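PDB 4WOD: taurocyamine kinase, which catalyses the reversible transfer of phosphate between ATP and taurocyamine, giving N-phosphotaurocyamine and ADP. Local coordinates for residues M364-L369 and T408-I413; K401-G406 and S434-Y439; P425-A430 and D438-L443; F494-I499 and G626-C631. The protein carries 4 engineered substitutions. One frame throughout, in Å; residues are numbered along the deposited sequence.

Contact 1 (M364-L369 and T408-I413); sequences MPVEPL and TLAHMI
V366 packs on the imidazole of H411, where the chain leading into helix 369-376 meets the start of helix 409-418. V366 CB lies over one face of the ring, 3.7 Å from H411 CD2. CG1 stands between the backbone N and the carbonyl carbon (chi1 67°), and this puts it over the ring centre. V366 CG1 is 3.8 Å from the H411 centroid and 10° off the normal, a CH-pi contact. The same methyl touches T408 OG1. The other branch, V366 CG2, turns to the helix and meets A410 CB at 3.8 Å. At the ring edge H411 NE2 donates to M364 O over 2.6 Å, with an N-H...O angle of 163°. M364 O lies in the ring plane, but the donor sits above the carbonyl plane. T408 and H411 form a capping box. T408 OG1 accepts from H411 N at 2.9 Å, and T408 N donates to H411 ND1 over a long, bent 3.2 Å. Further along, the CD1 and CD2 methyls of L369 reach I413 CD1 and L409 CD2. The carboxylate of E367 has other partners, R414 and Y418 of helix 409-418. H411 NE2 gives a bond and ND1 probably accepts one, which would suit a neutral ring. These bonds fix its rotation under the V366 methyl.

Contact 2 (K401-G406 and S434-Y439); sequences KRTTHG and STFIDY
The type I turn T403-G406 brings T403 against T435, at the end of helix 432-435 in the N-terminal region of the second phosphagen kinase unit. T403 CG2 meets T435 OG1 at 3.6 Å, and the two side chains cross at about a right angle. Neither hydroxyl bonds to the other. T403 OG1 lies very close to E429 OE2, probably a hydrogen bond, though its short length is doubtful. T435 OG1 is hydrogen-bonded to the carbonyl of E431. T435 CG2 is anti to the backbone N (OG1 at chi1 -54°). It lies over the centre of the F436 ring, 4.1 Å above the plane. From the other segment, K401 NZ curls back to 3.6 Å from T435 CG2, at the exposed end of the contact. K401 O lies at the edge of the F436 ring, in its plane, 3.8 Å from F436 CZ. T403 CG2 comes in obliquely, 4.0 Å from F436 CE2. The ring also packs edge-to-face with Y398. No hydrogen bond joins the segments. The loop holds its own shape instead: G406 N donates to T403 O at 3.0 Å, and R402 NH1 to G406 O at 2.9 Å. F436 is the first residue past helix 432-435 and sits at the N-cap position of helix 437-448. A tight turn packed on such a helix-helix junction belongs to the small helical N-terminal domain of phosphagen kinases.

Contact 3 (P425-A430 and D438-L443); sequences PRTGEA and DYLDPL
T427 OG1 is hydrogen-bonded to C630 O over 2.7 Å, a bond that leaves the contact, while the methyl of the same side chain packs on L440. The backbone of T427 is hydrogen-bonded to C630 as well. OG1 sits between the backbone N and the carbonyl carbon (chi1 61°), and CG2 is left on the side of the helix. There T427 CG2 lies 4.1 Å from both L440 CD1 and L440 CD2, and the two side chains cross obliquely. The contact joins the loop after helix 409-418 to helix 437-448, both in the helical N-terminal domain of the phosphagen kinase fold. The helix is kinked at P442, whose ring nitrogen has no hydrogen to give to the turn before. All touching residues are buried, and no hydrogen bond links the two segments. P425 carries the rest of the apolar packing. P425 CD meets L443 CD1 at 3.9 Å, the two side chains reaching toward each other tip to tip. P425 CG is 4.3 Å from L440 CD2. P425 CG also comes to 4.2 Å from Y439 CE2, approaching the ring obliquely, and the side chains slide past each other in opposite directions. The hydroxyl of Y439 is hydrogen-bonded to T386 O. The side chain of P425 is about 6 Å from that of C631, the predicted active-site cysteine, and the neighbouring R426 touches C631 directly.

Contact 4 (F494-I499 and G626-C631); sequences FLFPTI and GYITCC
F496 packs its ring on the I628 methyl CG2, T629 O and the CA and CB of C630, on the approach to the predicted active-site cysteine C631. The contact lies in the C-terminal catalytic domain of the phosphagen kinase fold, which is built on an eight-stranded antiparallel sheet. It joins the loop after strand 480-489 to the chain that follows the short strand 626-627. The tight part is the F496 ring. F496 CZ is 3.6 Å from I628 CG2, which comes in at the edge, in the ring plane, and the two side chains cross at about a right angle. F496 CE2 lies 3.8 Å from T629 O. F496 CD2 is 3.7 Å from C630 CA and 4.0 Å from C630 CB. H587 packs edge-to-face with the same ring. The looser part is the T498 end. Here a single pair touches: C630 SG, anti to the backbone N (chi1 178°), is placed 3.6 Å from T498 CG2. The side chain of P497 stays 5.0 Å or more from the other segment. This looseness is not solvent exposure, since all the touching residues are buried. No hydrogen bond crosses between the segments, and several polar groups find partners outside them. C630 N is hydrogen-bonded to D586, T629 O to Y433, and T498 OG1 to T427 O. Two residues before C631, T629 OG1 donates to C631 O over 2.7 Å, the donor tilted 26° from the carbonyl plane.

Contacts 1 to 3 lie around one helical region, and contact 4 lies in the catalytic domain and meets that region through contact 3. Contacts 2 and 3 share D438 and Y439, and their centres are 9 Å apart. H405 ND1 is 2.9 Å from E429 OE1, a bond between them. Contact 1 meets contact 3 through M412 O and R426 N, 3.1 Å apart. Contacts 3 and 4 are joined by G428 O and F496 N at 2.9 Å. Contact 4 holds C631, the predicted active-site cysteine, and the side chain of I413 in contact 1 is about 12 Å from it. The bound arginine occupies the other half of the chain, in the pocket that includes E222 and C268.

Contact 1 (M364-L369 and T408-I413)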
loop_
_atom_site.group_PDB
_atom_site.type_symbol
_atom_site.label_atom_id
_atom_site.label_comp_id
_atom_site.label_asym_id
_atom_site.label_seq_id
_atom_site.Cartn_x
_atom_site.Cartn_y
_atom_site.Cartn_z
ATOM N N MET A 364 -2.875 17.461 4.430
ATOM C CA MET A 364 -2.631 16.569 3.295
ATOM C C MET A 364 -2.588 17.312 1.954
ATOM O O MET A 364 -3.497 18.067 1.639
ATOM C CB MET A 364 -3.713 15.502 3.251
ATOM C CG MET A 364 -3.524 14.433 2.184
ATOM S SD MET A 364 -5.054 13.482 1.959
ATOM C CE MET A 364 -4.606 12.480 0.539
ATOM N N PRO A 365 -1.520 17.109 1.163
ATOM C CA PRO A 365 -1.528 17.705 -0.178
ATOM C C PRO A 365 -2.420 16.882 -1.119
ATOM O O PRO A 365 -2.657 15.706 -0.853
ATOM C CB PRO A 365 -0.049 17.661 -0.588
ATOM C CG PRO A 365 0.513 16.529 0.168
ATOM C CD PRO A 365 -0.237 16.465 1.478
ATOM N N VAL A 366 -2.939 17.488 -2.182
ATOM C CA VAL A 366 -3.839 16.770 -3.058
ATOM C C VAL A 366 -3.533 17.097 -4.511
ATOM O O VAL A 366 -3.103 18.211 -4.825
ATOM C CB VAL A 366 -5.323 17.089 -2.733
ATOM C CG1 VAL A 366 -5.657 18.558 -3.059
ATOM C CG2 VAL A 366 -6.276 16.096 -3.441
ATOM N N GLU A 367 -3.747 16.119 -5.388
ATOM C CA GLU A 367 -3.602 16.328 -6.832
ATOM C C GLU A 367 -4.615 17.380 -7.319
ATOM O O GLU A 367 -5.669 17.583 -6.687
ATOM C CB GLU A 367 -3.802 15.009 -7.579
ATOM C CG GLU A 367 -2.835 13.870 -7.191
ATOM C CD GLU A 367 -3.363 12.944 -6.086
ATOM O OE1 GLU A 367 -4.051 13.418 -5.157
ATOM O OE2 GLU A 367 -3.083 11.729 -6.150
ATOM N N PRO A 368 -4.307 18.056 -8.440
ATOM C CA PRO A 368 -5.293 18.967 -9.031
ATOM C C PRO A 368 -6.663 18.305 -9.227
ATOM O O PRO A 368 -6.741 17.127 -9.600
ATOM C CB PRO A 368 -4.664 19.327 -10.380
ATOM C CG PRO A 368 -3.189 19.300 -10.102
ATOM C CD PRO A 368 -3.025 18.091 -9.169
ATOM N N LEU A 369 -7.719 19.058 -8.937
ATOM C CA LEU A 369 -9.085 18.586 -9.118
ATOM C C LEU A 369 -9.323 17.961 -10.502
ATOM O O LEU A 369 -9.932 16.898 -10.609
ATOM C CB LEU A 369 -10.063 19.732 -8.894
ATOM C CG LEU A 369 -11.536 19.425 -9.141
ATOM C CD1 LEU A 369 -11.999 18.200 -8.302
ATOM C CD2 LEU A 369 -12.367 20.661 -8.837
ATOM N N THR A 408 -10.229 21.147 0.147
ATOM C CA THR A 408 -10.573 21.341 -1.258
ATOM C C THR A 408 -11.552 20.286 -1.743
ATOM O O THR A 408 -11.735 19.246 -1.092
ATOM C CB THR A 408 -9.323 21.292 -2.157
ATOM O OG1 THR A 408 -8.775 19.962 -2.147
ATOM C CG2 THR A 408 -8.272 22.292 -1.674
ATOM N N LEU A 409 -12.175 20.558 -2.894
ATOM C CA LEU A 409 -13.082 19.613 -3.533
ATOM C C LEU A 409 -12.282 18.407 -4.003
ATOM O O LEU A 409 -12.774 17.265 -3.999
ATOM C CB LEU A 409 -13.820 20.272 -4.712
ATOM C CG LEU A 409 -14.803 19.417 -5.524
ATOM C CD1 LEU A 409 -15.976 18.922 -4.680
ATOM C CD2 LEU A 409 -15.320 20.207 -6.720
ATOM N N ALA A 410 -11.041 18.675 -4.405
ATOM C CA ALA A 410 -10.145 17.620 -4.839
ATOM C C ALA A 410 -9.894 16.650 -3.691
ATOM O O ALA A 410 -9.935 15.432 -3.876
ATOM C CB ALA A 410 -8.861 18.200 -5.334
ATOM N N HIS A 411 -9.668 17.200 -2.495
ATOM C CA HIS A 411 -9.512 16.373 -1.304
ATOM C C HIS A 411 -10.652 15.376 -1.149
ATOM O O HIS A 411 -10.430 14.206 -0.818
ATOM C CB HIS A 411 -9.444 17.243 -0.033
ATOM C CG HIS A 411 -8.081 17.773 0.265
ATOM N ND1 HIS A 411 -7.791 19.122 0.268
ATOM C CD2 HIS A 411 -6.926 17.138 0.566
ATOM C CE1 HIS A 411 -6.520 19.293 0.578
ATOM N NE2 HIS A 411 -5.972 18.104 0.756
ATOM N N MET A 412 -11.878 15.839 -1.376
ATOM C CA MET A 412 -13.024 15.037 -0.975
ATOM C C MET A 412 -13.432 14.004 -2.037
ATOM O O MET A 412 -14.045 12.998 -1.705
ATOM C CB MET A 412 -14.208 15.946 -0.582
ATOM C CG MET A 412 -15.049 16.529 -1.706
ATOM S SD MET A 412 -16.504 17.442 -1.040
ATOM C CE MET A 412 -15.702 18.334 0.270
ATOM N N ILE A 413 -13.041 14.196 -3.292
ATOM C CA ILE A 413 -13.324 13.159 -4.290
ATOM C C ILE A 413 -12.171 12.148 -4.452
ATOM O O ILE A 413 -12.331 11.133 -5.138
ATOM C CB ILE A 413 -13.642 13.764 -5.689
ATOM C CG1 ILE A 413 -12.385 14.386 -6.302
ATOM C CG2 ILE A 413 -14.821 14.762 -5.611
ATOM C CD1 ILE A 413 -12.458 14.526 -7.815
#

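Contact 2 (K401-G406 and S434-Y439)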
loop_
_atom_site.group_PDB
_atom_site.type_symbol
_atom_site.label_atom_id
_atom_site.label_comp_id
_atom_site.label_asym_id
_atom_site.label_seq_id
_atom_site.Cartn_x
_atom_site.Cartn_y
_atom_site.Cartn_z
ATOM N N LYS A 401 -10.546 26.514 -5.156
ATOM C CA LYS A 401 -11.165 27.059 -3.954
ATOM C C LYS A 401 -10.763 26.224 -2.735
ATOM O O LYS A 401 -10.650 24.995 -2.818
ATOM C CB LYS A 401 -12.692 27.108 -4.106
ATOM C CG LYS A 401 -13.397 27.704 -2.894
ATOM C CD LYS A 401 -14.483 28.700 -3.288
ATOM C CE LYS A 401 -14.424 29.963 -2.420
ATOM N NZ LYS A 401 -14.156 29.655 -0.984
ATOM N N ARG A 402 -10.537 26.893 -1.607
ATOM C CA ARG A 402 -10.252 26.201 -0.348
ATOM C C ARG A 402 -11.172 26.717 0.741
ATOM O O ARG A 402 -11.599 27.880 0.701
ATOM C CB ARG A 402 -8.798 26.391 0.085
ATOM C CG ARG A 402 -7.760 25.862 -0.905
ATOM C CD ARG A 402 -6.567 25.209 -0.184
ATOM N NE ARG A 402 -5.704 24.531 -1.149
ATOM C CZ ARG A 402 -5.033 23.413 -0.906
ATOM N NH1 ARG A 402 -5.096 22.832 0.297
ATOM N NH2 ARG A 402 -4.279 22.881 -1.870
ATOM N N THR A 403 -11.472 25.860 1.717
ATOM C CA THR A 403 -12.110 26.349 2.936
ATOM C C THR A 403 -11.112 27.188 3.713
ATOM O O THR A 403 -9.925 27.241 3.379
ATOM C CB THR A 403 -12.609 25.208 3.832
ATOM O OG1 THR A 403 -11.491 24.415 4.255
ATOM C CG2 THR A 403 -13.588 24.344 3.088
ATOM N N THR A 404 -11.590 27.814 4.782
ATOM C CA THR A 404 -10.773 28.726 5.555
ATOM C C THR A 404 -9.545 28.000 6.074
ATOM O O THR A 404 -8.477 28.589 6.218
ATOM C CB THR A 404 -11.575 29.347 6.736
ATOM O OG1 THR A 404 -12.744 29.997 6.221
ATOM C CG2 THR A 404 -10.740 30.375 7.463
ATOM N N HIS A 405 -9.689 26.700 6.317
ATOM C CA HIS A 405 -8.606 25.945 6.920
ATOM C C HIS A 405 -7.955 24.943 5.968
ATOM O O HIS A 405 -7.133 24.130 6.382
ATOM C CB HIS A 405 -9.128 25.284 8.177
ATOM C CG HIS A 405 -9.834 26.252 9.074
ATOM N ND1 HIS A 405 -11.138 26.076 9.486
ATOM C CD2 HIS A 405 -9.436 27.446 9.579
ATOM C CE1 HIS A 405 -11.499 27.100 10.242
ATOM N NE2 HIS A 405 -10.484 27.945 10.315
ATOM N N GLY A 406 -8.295 25.037 4.685
ATOM C CA GLY A 406 -7.492 24.379 3.668
ATOM C C GLY A 406 -8.063 23.182 2.931
ATOM O O GLY A 406 -7.354 22.535 2.154
ATOM N N SER A 434 -20.649 24.128 3.586
ATOM C CA SER A 434 -21.161 25.400 3.099
ATOM C C SER A 434 -20.299 25.882 1.928
ATOM O O SER A 434 -20.839 26.320 0.920
ATOM C CB SER A 434 -21.223 26.443 4.225
ATOM O OG SER A 434 -19.927 26.815 4.654
ATOM N N THR A 435 -18.973 25.805 2.060
ATOM C CA THR A 435 -18.066 26.258 0.990
ATOM C C THR A 435 -18.330 25.544 -0.346
ATOM O O THR A 435 -18.272 26.161 -1.433
ATOM C CB THR A 435 -16.596 26.048 1.387
ATOM O OG1 THR A 435 -16.350 26.670 2.652
ATOM C CG2 THR A 435 -15.641 26.628 0.325
ATOM N N PHE A 436 -18.640 24.250 -0.268
ATOM C CA PHE A 436 -18.920 23.465 -1.481
ATOM C C PHE A 436 -20.367 22.979 -1.557
ATOM O O PHE A 436 -20.624 21.867 -2.033
ATOM C CB PHE A 436 -17.977 22.261 -1.567
ATOM C CG PHE A 436 -16.521 22.630 -1.530
ATOM C CD1 PHE A 436 -15.954 23.340 -2.562
ATOM C CD2 PHE A 436 -15.726 22.289 -0.446
ATOM C CE1 PHE A 436 -14.619 23.694 -2.531
ATOM C CE2 PHE A 436 -14.398 22.624 -0.414
ATOM C CZ PHE A 436 -13.838 23.334 -1.453
ATOM N N ILE A 437 -21.293 23.806 -1.079
ATOM C CA ILE A 437 -22.704 23.435 -0.994
ATOM C C ILE A 437 -23.281 23.016 -2.363
ATOM O O ILE A 437 -24.122 22.120 -2.433
ATOM C CB ILE A 437 -23.543 24.600 -0.380
ATOM C CG1 ILE A 437 -24.993 24.174 -0.138
ATOM C CG2 ILE A 437 -23.500 25.857 -1.266
ATOM C CD1 ILE A 437 -25.721 25.077 0.895
ATOM N N ASP A 438 -22.797 23.637 -3.440
ATOM C CA ASP A 438 -23.308 23.358 -4.784
ATOM C C ASP A 438 -22.985 21.940 -5.208
ATOM O O ASP A 438 -23.666 21.368 -6.056
ATOM C CB ASP A 438 -22.730 24.332 -5.811
ATOM C CG ASP A 438 -23.383 25.700 -5.757
ATOM O OD1 ASP A 438 -24.194 25.953 -4.850
ATOM O OD2 ASP A 438 -23.103 26.522 -6.643
ATOM N N TYR A 439 -21.917 21.386 -4.652
ATOM C CA TYR A 439 -21.598 19.988 -4.921
ATOM C C TYR A 439 -22.277 19.082 -3.907
ATOM O O TYR A 439 -22.917 18.100 -4.272
ATOM C CB TYR A 439 -20.091 19.778 -4.904
ATOM C CG TYR A 439 -19.626 18.348 -4.993
ATOM C CD1 TYR A 439 -19.736 17.635 -6.180
ATOM C CD2 TYR A 439 -19.035 17.720 -3.900
ATOM C CE1 TYR A 439 -19.284 16.334 -6.273
ATOM C CE2 TYR A 439 -18.574 16.417 -3.988
ATOM C CZ TYR A 439 -18.706 15.729 -5.182
ATOM O OH TYR A 439 -18.258 14.425 -5.285
#

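Contact 3 (P425-A430 and D438-L443)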
loop_
_atom_site.group_PDB
_atom_site.type_symbol
_atom_site.label_atom_id
_atom_site.label_comp_id
_atom_site.label_asym_id
_atom_site.label_seq_id
_atom_site.Cartn_x
_atom_site.Cartn_y
_atom_site.Cartn_z
ATOM N N PRO A 425 -18.142 10.826 -1.294
ATOM C CA PRO A 425 -16.879 11.501 -0.995
ATOM C C PRO A 425 -16.605 11.531 0.507
ATOM O O PRO A 425 -17.472 11.129 1.304
ATOM C CB PRO A 425 -17.106 12.920 -1.529
ATOM C CG PRO A 425 -18.577 13.126 -1.349
ATOM C CD PRO A 425 -19.215 11.780 -1.625
ATOM N N ARG A 426 -15.418 12.010 0.870
ATOM C CA ARG A 426 -15.026 12.204 2.265
ATOM C C ARG A 426 -14.544 13.646 2.472
ATOM O O ARG A 426 -13.503 14.025 1.957
ATOM C CB ARG A 426 -13.919 11.226 2.664
ATOM C CG ARG A 426 -14.242 9.750 2.423
ATOM C CD ARG A 426 -15.394 9.267 3.263
ATOM N NE ARG A 426 -15.422 7.803 3.345
ATOM C CZ ARG A 426 -16.030 7.002 2.477
ATOM N NH1 ARG A 426 -16.683 7.511 1.442
ATOM N NH2 ARG A 426 -15.981 5.680 2.650
ATOM N N THR A 427 -15.283 14.432 3.252
ATOM C CA THR A 427 -15.009 15.860 3.394
ATOM C C THR A 427 -13.790 16.146 4.306
ATOM O O THR A 427 -13.318 15.253 5.021
ATOM C CB THR A 427 -16.251 16.581 3.930
ATOM O OG1 THR A 427 -16.578 16.054 5.225
ATOM C CG2 THR A 427 -17.448 16.354 2.980
ATOM N N GLY A 428 -13.277 17.379 4.261
ATOM C CA GLY A 428 -12.067 17.740 4.993
ATOM C C GLY A 428 -12.311 18.478 6.308
ATOM O O GLY A 428 -11.454 18.495 7.182
ATOM N N GLU A 429 -13.475 19.091 6.434
ATOM C CA GLU A 429 -13.882 19.791 7.663
ATOM C C GLU A 429 -15.341 20.215 7.518
ATOM O O GLU A 429 -15.878 20.205 6.413
ATOM C CB GLU A 429 -12.991 21.010 7.934
ATOM C CG GLU A 429 -13.152 22.148 6.938
ATOM C CD GLU A 429 -12.471 23.411 7.430
ATOM O OE1 GLU A 429 -12.634 23.734 8.628
ATOM O OE2 GLU A 429 -11.745 24.064 6.645
ATOM N N ALA A 430 -15.966 20.616 8.619
ATOM C CA ALA A 430 -17.371 20.966 8.625
ATOM C C ALA A 430 -17.693 22.042 7.607
ATOM O O ALA A 430 -18.772 22.023 7.014
ATOM C CB ALA A 430 -17.806 21.428 10.024
ATOM N N ASP A 438 -22.797 23.637 -3.440
ATOM C CA ASP A 438 -23.308 23.358 -4.784
ATOM C C ASP A 438 -22.985 21.940 -5.208
ATOM O O ASP A 438 -23.666 21.368 -6.056
ATOM C CB ASP A 438 -22.730 24.332 -5.811
ATOM C CG ASP A 438 -23.383 25.700 -5.757
ATOM O OD1 ASP A 438 -24.194 25.953 -4.850
ATOM O OD2 ASP A 438 -23.103 26.522 -6.643
ATOM N N TYR A 439 -21.917 21.386 -4.652
ATOM C CA TYR A 439 -21.598 19.988 -4.921
ATOM C C TYR A 439 -22.277 19.082 -3.907
ATOM O O TYR A 439 -22.917 18.100 -4.272
ATOM C CB TYR A 439 -20.091 19.778 -4.904
ATOM C CG TYR A 439 -19.626 18.348 -4.993
ATOM C CD1 TYR A 439 -19.736 17.635 -6.180
ATOM C CD2 TYR A 439 -19.035 17.720 -3.900
ATOM C CE1 TYR A 439 -19.284 16.334 -6.273
ATOM C CE2 TYR A 439 -18.574 16.417 -3.988
ATOM C CZ TYR A 439 -18.706 15.729 -5.182
ATOM O OH TYR A 439 -18.258 14.425 -5.285
ATOM N N LEU A 440 -22.138 19.414 -2.624
ATOM C CA LEU A 440 -22.552 18.481 -1.580
ATOM C C LEU A 440 -24.075 18.432 -1.364
ATOM O O LEU A 440 -24.614 17.375 -1.025
ATOM C CB LEU A 440 -21.841 18.813 -0.260
ATOM C CG LEU A 440 -20.332 18.482 -0.188
ATOM C CD1 LEU A 440 -19.663 19.148 1.013
ATOM C CD2 LEU A 440 -20.105 16.967 -0.130
ATOM N N ASP A 441 -24.778 19.548 -1.561
ATOM C CA ASP A 441 -26.192 19.570 -1.209
ATOM C C ASP A 441 -27.056 18.711 -2.136
ATOM O O ASP A 441 -27.881 17.949 -1.653
ATOM C CB ASP A 441 -26.734 20.997 -1.177
ATOM C CG ASP A 441 -28.136 21.059 -0.602
ATOM O OD1 ASP A 441 -28.274 20.882 0.626
ATOM O OD2 ASP A 441 -29.092 21.264 -1.374
ATOM N N PRO A 442 -26.871 18.817 -3.469
ATOM C CA PRO A 442 -27.674 17.899 -4.290
ATOM C C PRO A 442 -27.307 16.424 -4.043
ATOM O O PRO A 442 -28.189 15.558 -4.019
ATOM C CB PRO A 442 -27.344 18.325 -5.734
ATOM C CG PRO A 442 -26.054 19.063 -5.645
ATOM C CD PRO A 442 -26.096 19.763 -4.300
ATOM N N LEU A 443 -26.024 16.165 -3.829
ATOM C CA LEU A 443 -25.525 14.821 -3.526
ATOM C C LEU A 443 -26.174 14.227 -2.276
ATOM O O LEU A 443 -26.515 13.038 -2.236
ATOM C CB LEU A 443 -23.999 14.865 -3.352
ATOM C CG LEU A 443 -23.228 13.542 -3.206
ATOM C CD1 LEU A 443 -21.812 13.677 -3.784
ATOM C CD2 LEU A 443 -23.183 13.064 -1.742
#

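Contact 4 (F494-I499 and G626-C631)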
loop_
_atom_site.group_PDB
_atom_site.type_symbol
_atom_site.label_atom_id
_atom_site.label_comp_id
_atom_site.label_asym_id
_atom_site.label_seq_id
_atom_site.Cartn_x
_atom_site.Cartn_y
_atom_site.Cartn_z
ATOM N N PHE A 494 -11.901 21.426 14.601
ATOM C CA PHE A 494 -10.883 20.543 14.029
ATOM C C PHE A 494 -11.150 20.123 12.591
ATOM O O PHE A 494 -12.277 19.758 12.224
ATOM C CB PHE A 494 -10.744 19.276 14.888
ATOM C CG PHE A 494 -10.148 19.538 16.242
ATOM C CD1 PHE A 494 -8.767 19.505 16.429
ATOM C CD2 PHE A 494 -10.957 19.884 17.310
ATOM C CE1 PHE A 494 -8.218 19.773 17.673
ATOM C CE2 PHE A 494 -10.415 20.148 18.545
ATOM C CZ PHE A 494 -9.046 20.096 18.728
ATOM N N LEU A 495 -10.091 20.129 11.792
ATOM C CA LEU A 495 -10.105 19.455 10.514
ATOM C C LEU A 495 -10.443 17.976 10.745
ATOM O O LEU A 495 -10.156 17.429 11.812
ATOM C CB LEU A 495 -8.755 19.579 9.815
ATOM C CG LEU A 495 -8.376 20.994 9.401
ATOM C CD1 LEU A 495 -7.026 20.974 8.669
ATOM C CD2 LEU A 495 -9.482 21.559 8.523
ATOM N N PHE A 496 -11.061 17.348 9.761
ATOM C CA PHE A 496 -11.460 15.928 9.879
ATOM C C PHE A 496 -10.272 14.967 9.728
ATOM O O PHE A 496 -9.202 15.389 9.284
ATOM C CB PHE A 496 -12.551 15.623 8.846
ATOM C CG PHE A 496 -13.852 16.290 9.141
ATOM C CD1 PHE A 496 -14.068 16.928 10.365
ATOM C CD2 PHE A 496 -14.873 16.289 8.194
ATOM C CE1 PHE A 496 -15.292 17.536 10.640
ATOM C CE2 PHE A 496 -16.076 16.893 8.457
ATOM C CZ PHE A 496 -16.288 17.521 9.686
ATOM N N PRO A 497 -10.440 13.665 10.110
ATOM C CA PRO A 497 -9.272 12.773 10.108
ATOM C C PRO A 497 -8.689 12.534 8.721
ATOM O O PRO A 497 -7.665 11.898 8.615
ATOM C CB PRO A 497 -9.812 11.452 10.697
ATOM C CG PRO A 497 -11.009 11.877 11.542
ATOM C CD PRO A 497 -11.617 13.051 10.765
ATOM N N THR A 498 -9.350 13.033 7.684
ATOM C CA THR A 498 -8.862 12.882 6.319
ATOM C C THR A 498 -7.599 13.723 6.096
ATOM O O THR A 498 -6.567 13.199 5.683
ATOM C CB THR A 498 -9.948 13.287 5.294
ATOM O OG1 THR A 498 -10.554 14.511 5.713
ATOM C CG2 THR A 498 -11.034 12.195 5.150
ATOM N N ILE A 499 -7.675 15.020 6.411
ATOM C CA ILE A 499 -6.643 15.955 6.010
ATOM C C ILE A 499 -5.933 16.615 7.180
ATOM O O ILE A 499 -4.905 17.268 6.986
ATOM C CB ILE A 499 -7.236 17.064 5.065
ATOM C CG1 ILE A 499 -8.163 18.030 5.826
ATOM C CG2 ILE A 499 -7.971 16.415 3.930
ATOM C CD1 ILE A 499 -8.597 19.249 4.986
ATOM N N GLY A 626 -28.024 18.620 10.396
ATOM C CA GLY A 626 -27.912 17.937 11.689
ATOM C C GLY A 626 -26.453 17.713 12.065
ATOM O O GLY A 626 -25.620 18.573 11.790
ATOM N N TYR A 627 -26.121 16.577 12.692
ATOM C CA TYR A 627 -24.728 16.347 13.058
ATOM C C TYR A 627 -23.862 16.193 11.807
ATOM O O TYR A 627 -24.213 15.495 10.847
ATOM C CB TYR A 627 -24.575 15.142 14.015
ATOM C CG TYR A 627 -25.039 15.518 15.415
ATOM C CD1 TYR A 627 -24.297 16.394 16.192
ATOM C CD2 TYR A 627 -26.244 15.051 15.920
ATOM C CE1 TYR A 627 -24.720 16.769 17.455
ATOM C CE2 TYR A 627 -26.690 15.419 17.178
ATOM C CZ TYR A 627 -25.923 16.281 17.940
ATOM O OH TYR A 627 -26.361 16.660 19.187
ATOM N N ILE A 628 -22.752 16.912 11.813
ATOM C CA ILE A 628 -21.799 16.887 10.705
ATOM C C ILE A 628 -20.794 15.763 10.882
ATOM O O ILE A 628 -20.291 15.539 11.987
ATOM C CB ILE A 628 -21.067 18.238 10.596
ATOM C CG1 ILE A 628 -22.073 19.311 10.185
ATOM C CG2 ILE A 628 -19.875 18.154 9.605
ATOM C CD1 ILE A 628 -21.636 20.694 10.576
ATOM N N THR A 629 -20.536 15.040 9.796
ATOM C CA THR A 629 -19.604 13.923 9.779
ATOM C C THR A 629 -18.746 14.013 8.517
ATOM O O THR A 629 -19.082 14.721 7.554
ATOM C CB THR A 629 -20.330 12.539 9.822
ATOM O OG1 THR A 629 -21.176 12.385 8.676
ATOM C CG2 THR A 629 -21.199 12.412 11.078
ATOM N N CYS A 630 -17.633 13.298 8.534
ATOM C CA CYS A 630 -16.738 13.253 7.389
ATOM C C CYS A 630 -17.441 12.788 6.104
ATOM O O CYS A 630 -17.380 13.471 5.082
ATOM C CB CYS A 630 -15.550 12.353 7.717
ATOM S SG CYS A 630 -14.394 12.142 6.389
ATOM N N CYS A 631 -18.080 11.623 6.140
ATOM C CA CYS A 631 -18.847 11.162 4.990
ATOM C C CYS A 631 -20.266 11.738 5.021
ATOM O O CYS A 631 -20.931 11.717 6.059
ATOM C CB CYS A 631 -18.890 9.626 4.945
ATOM S SG CYS A 631 -19.521 8.943 3.395
#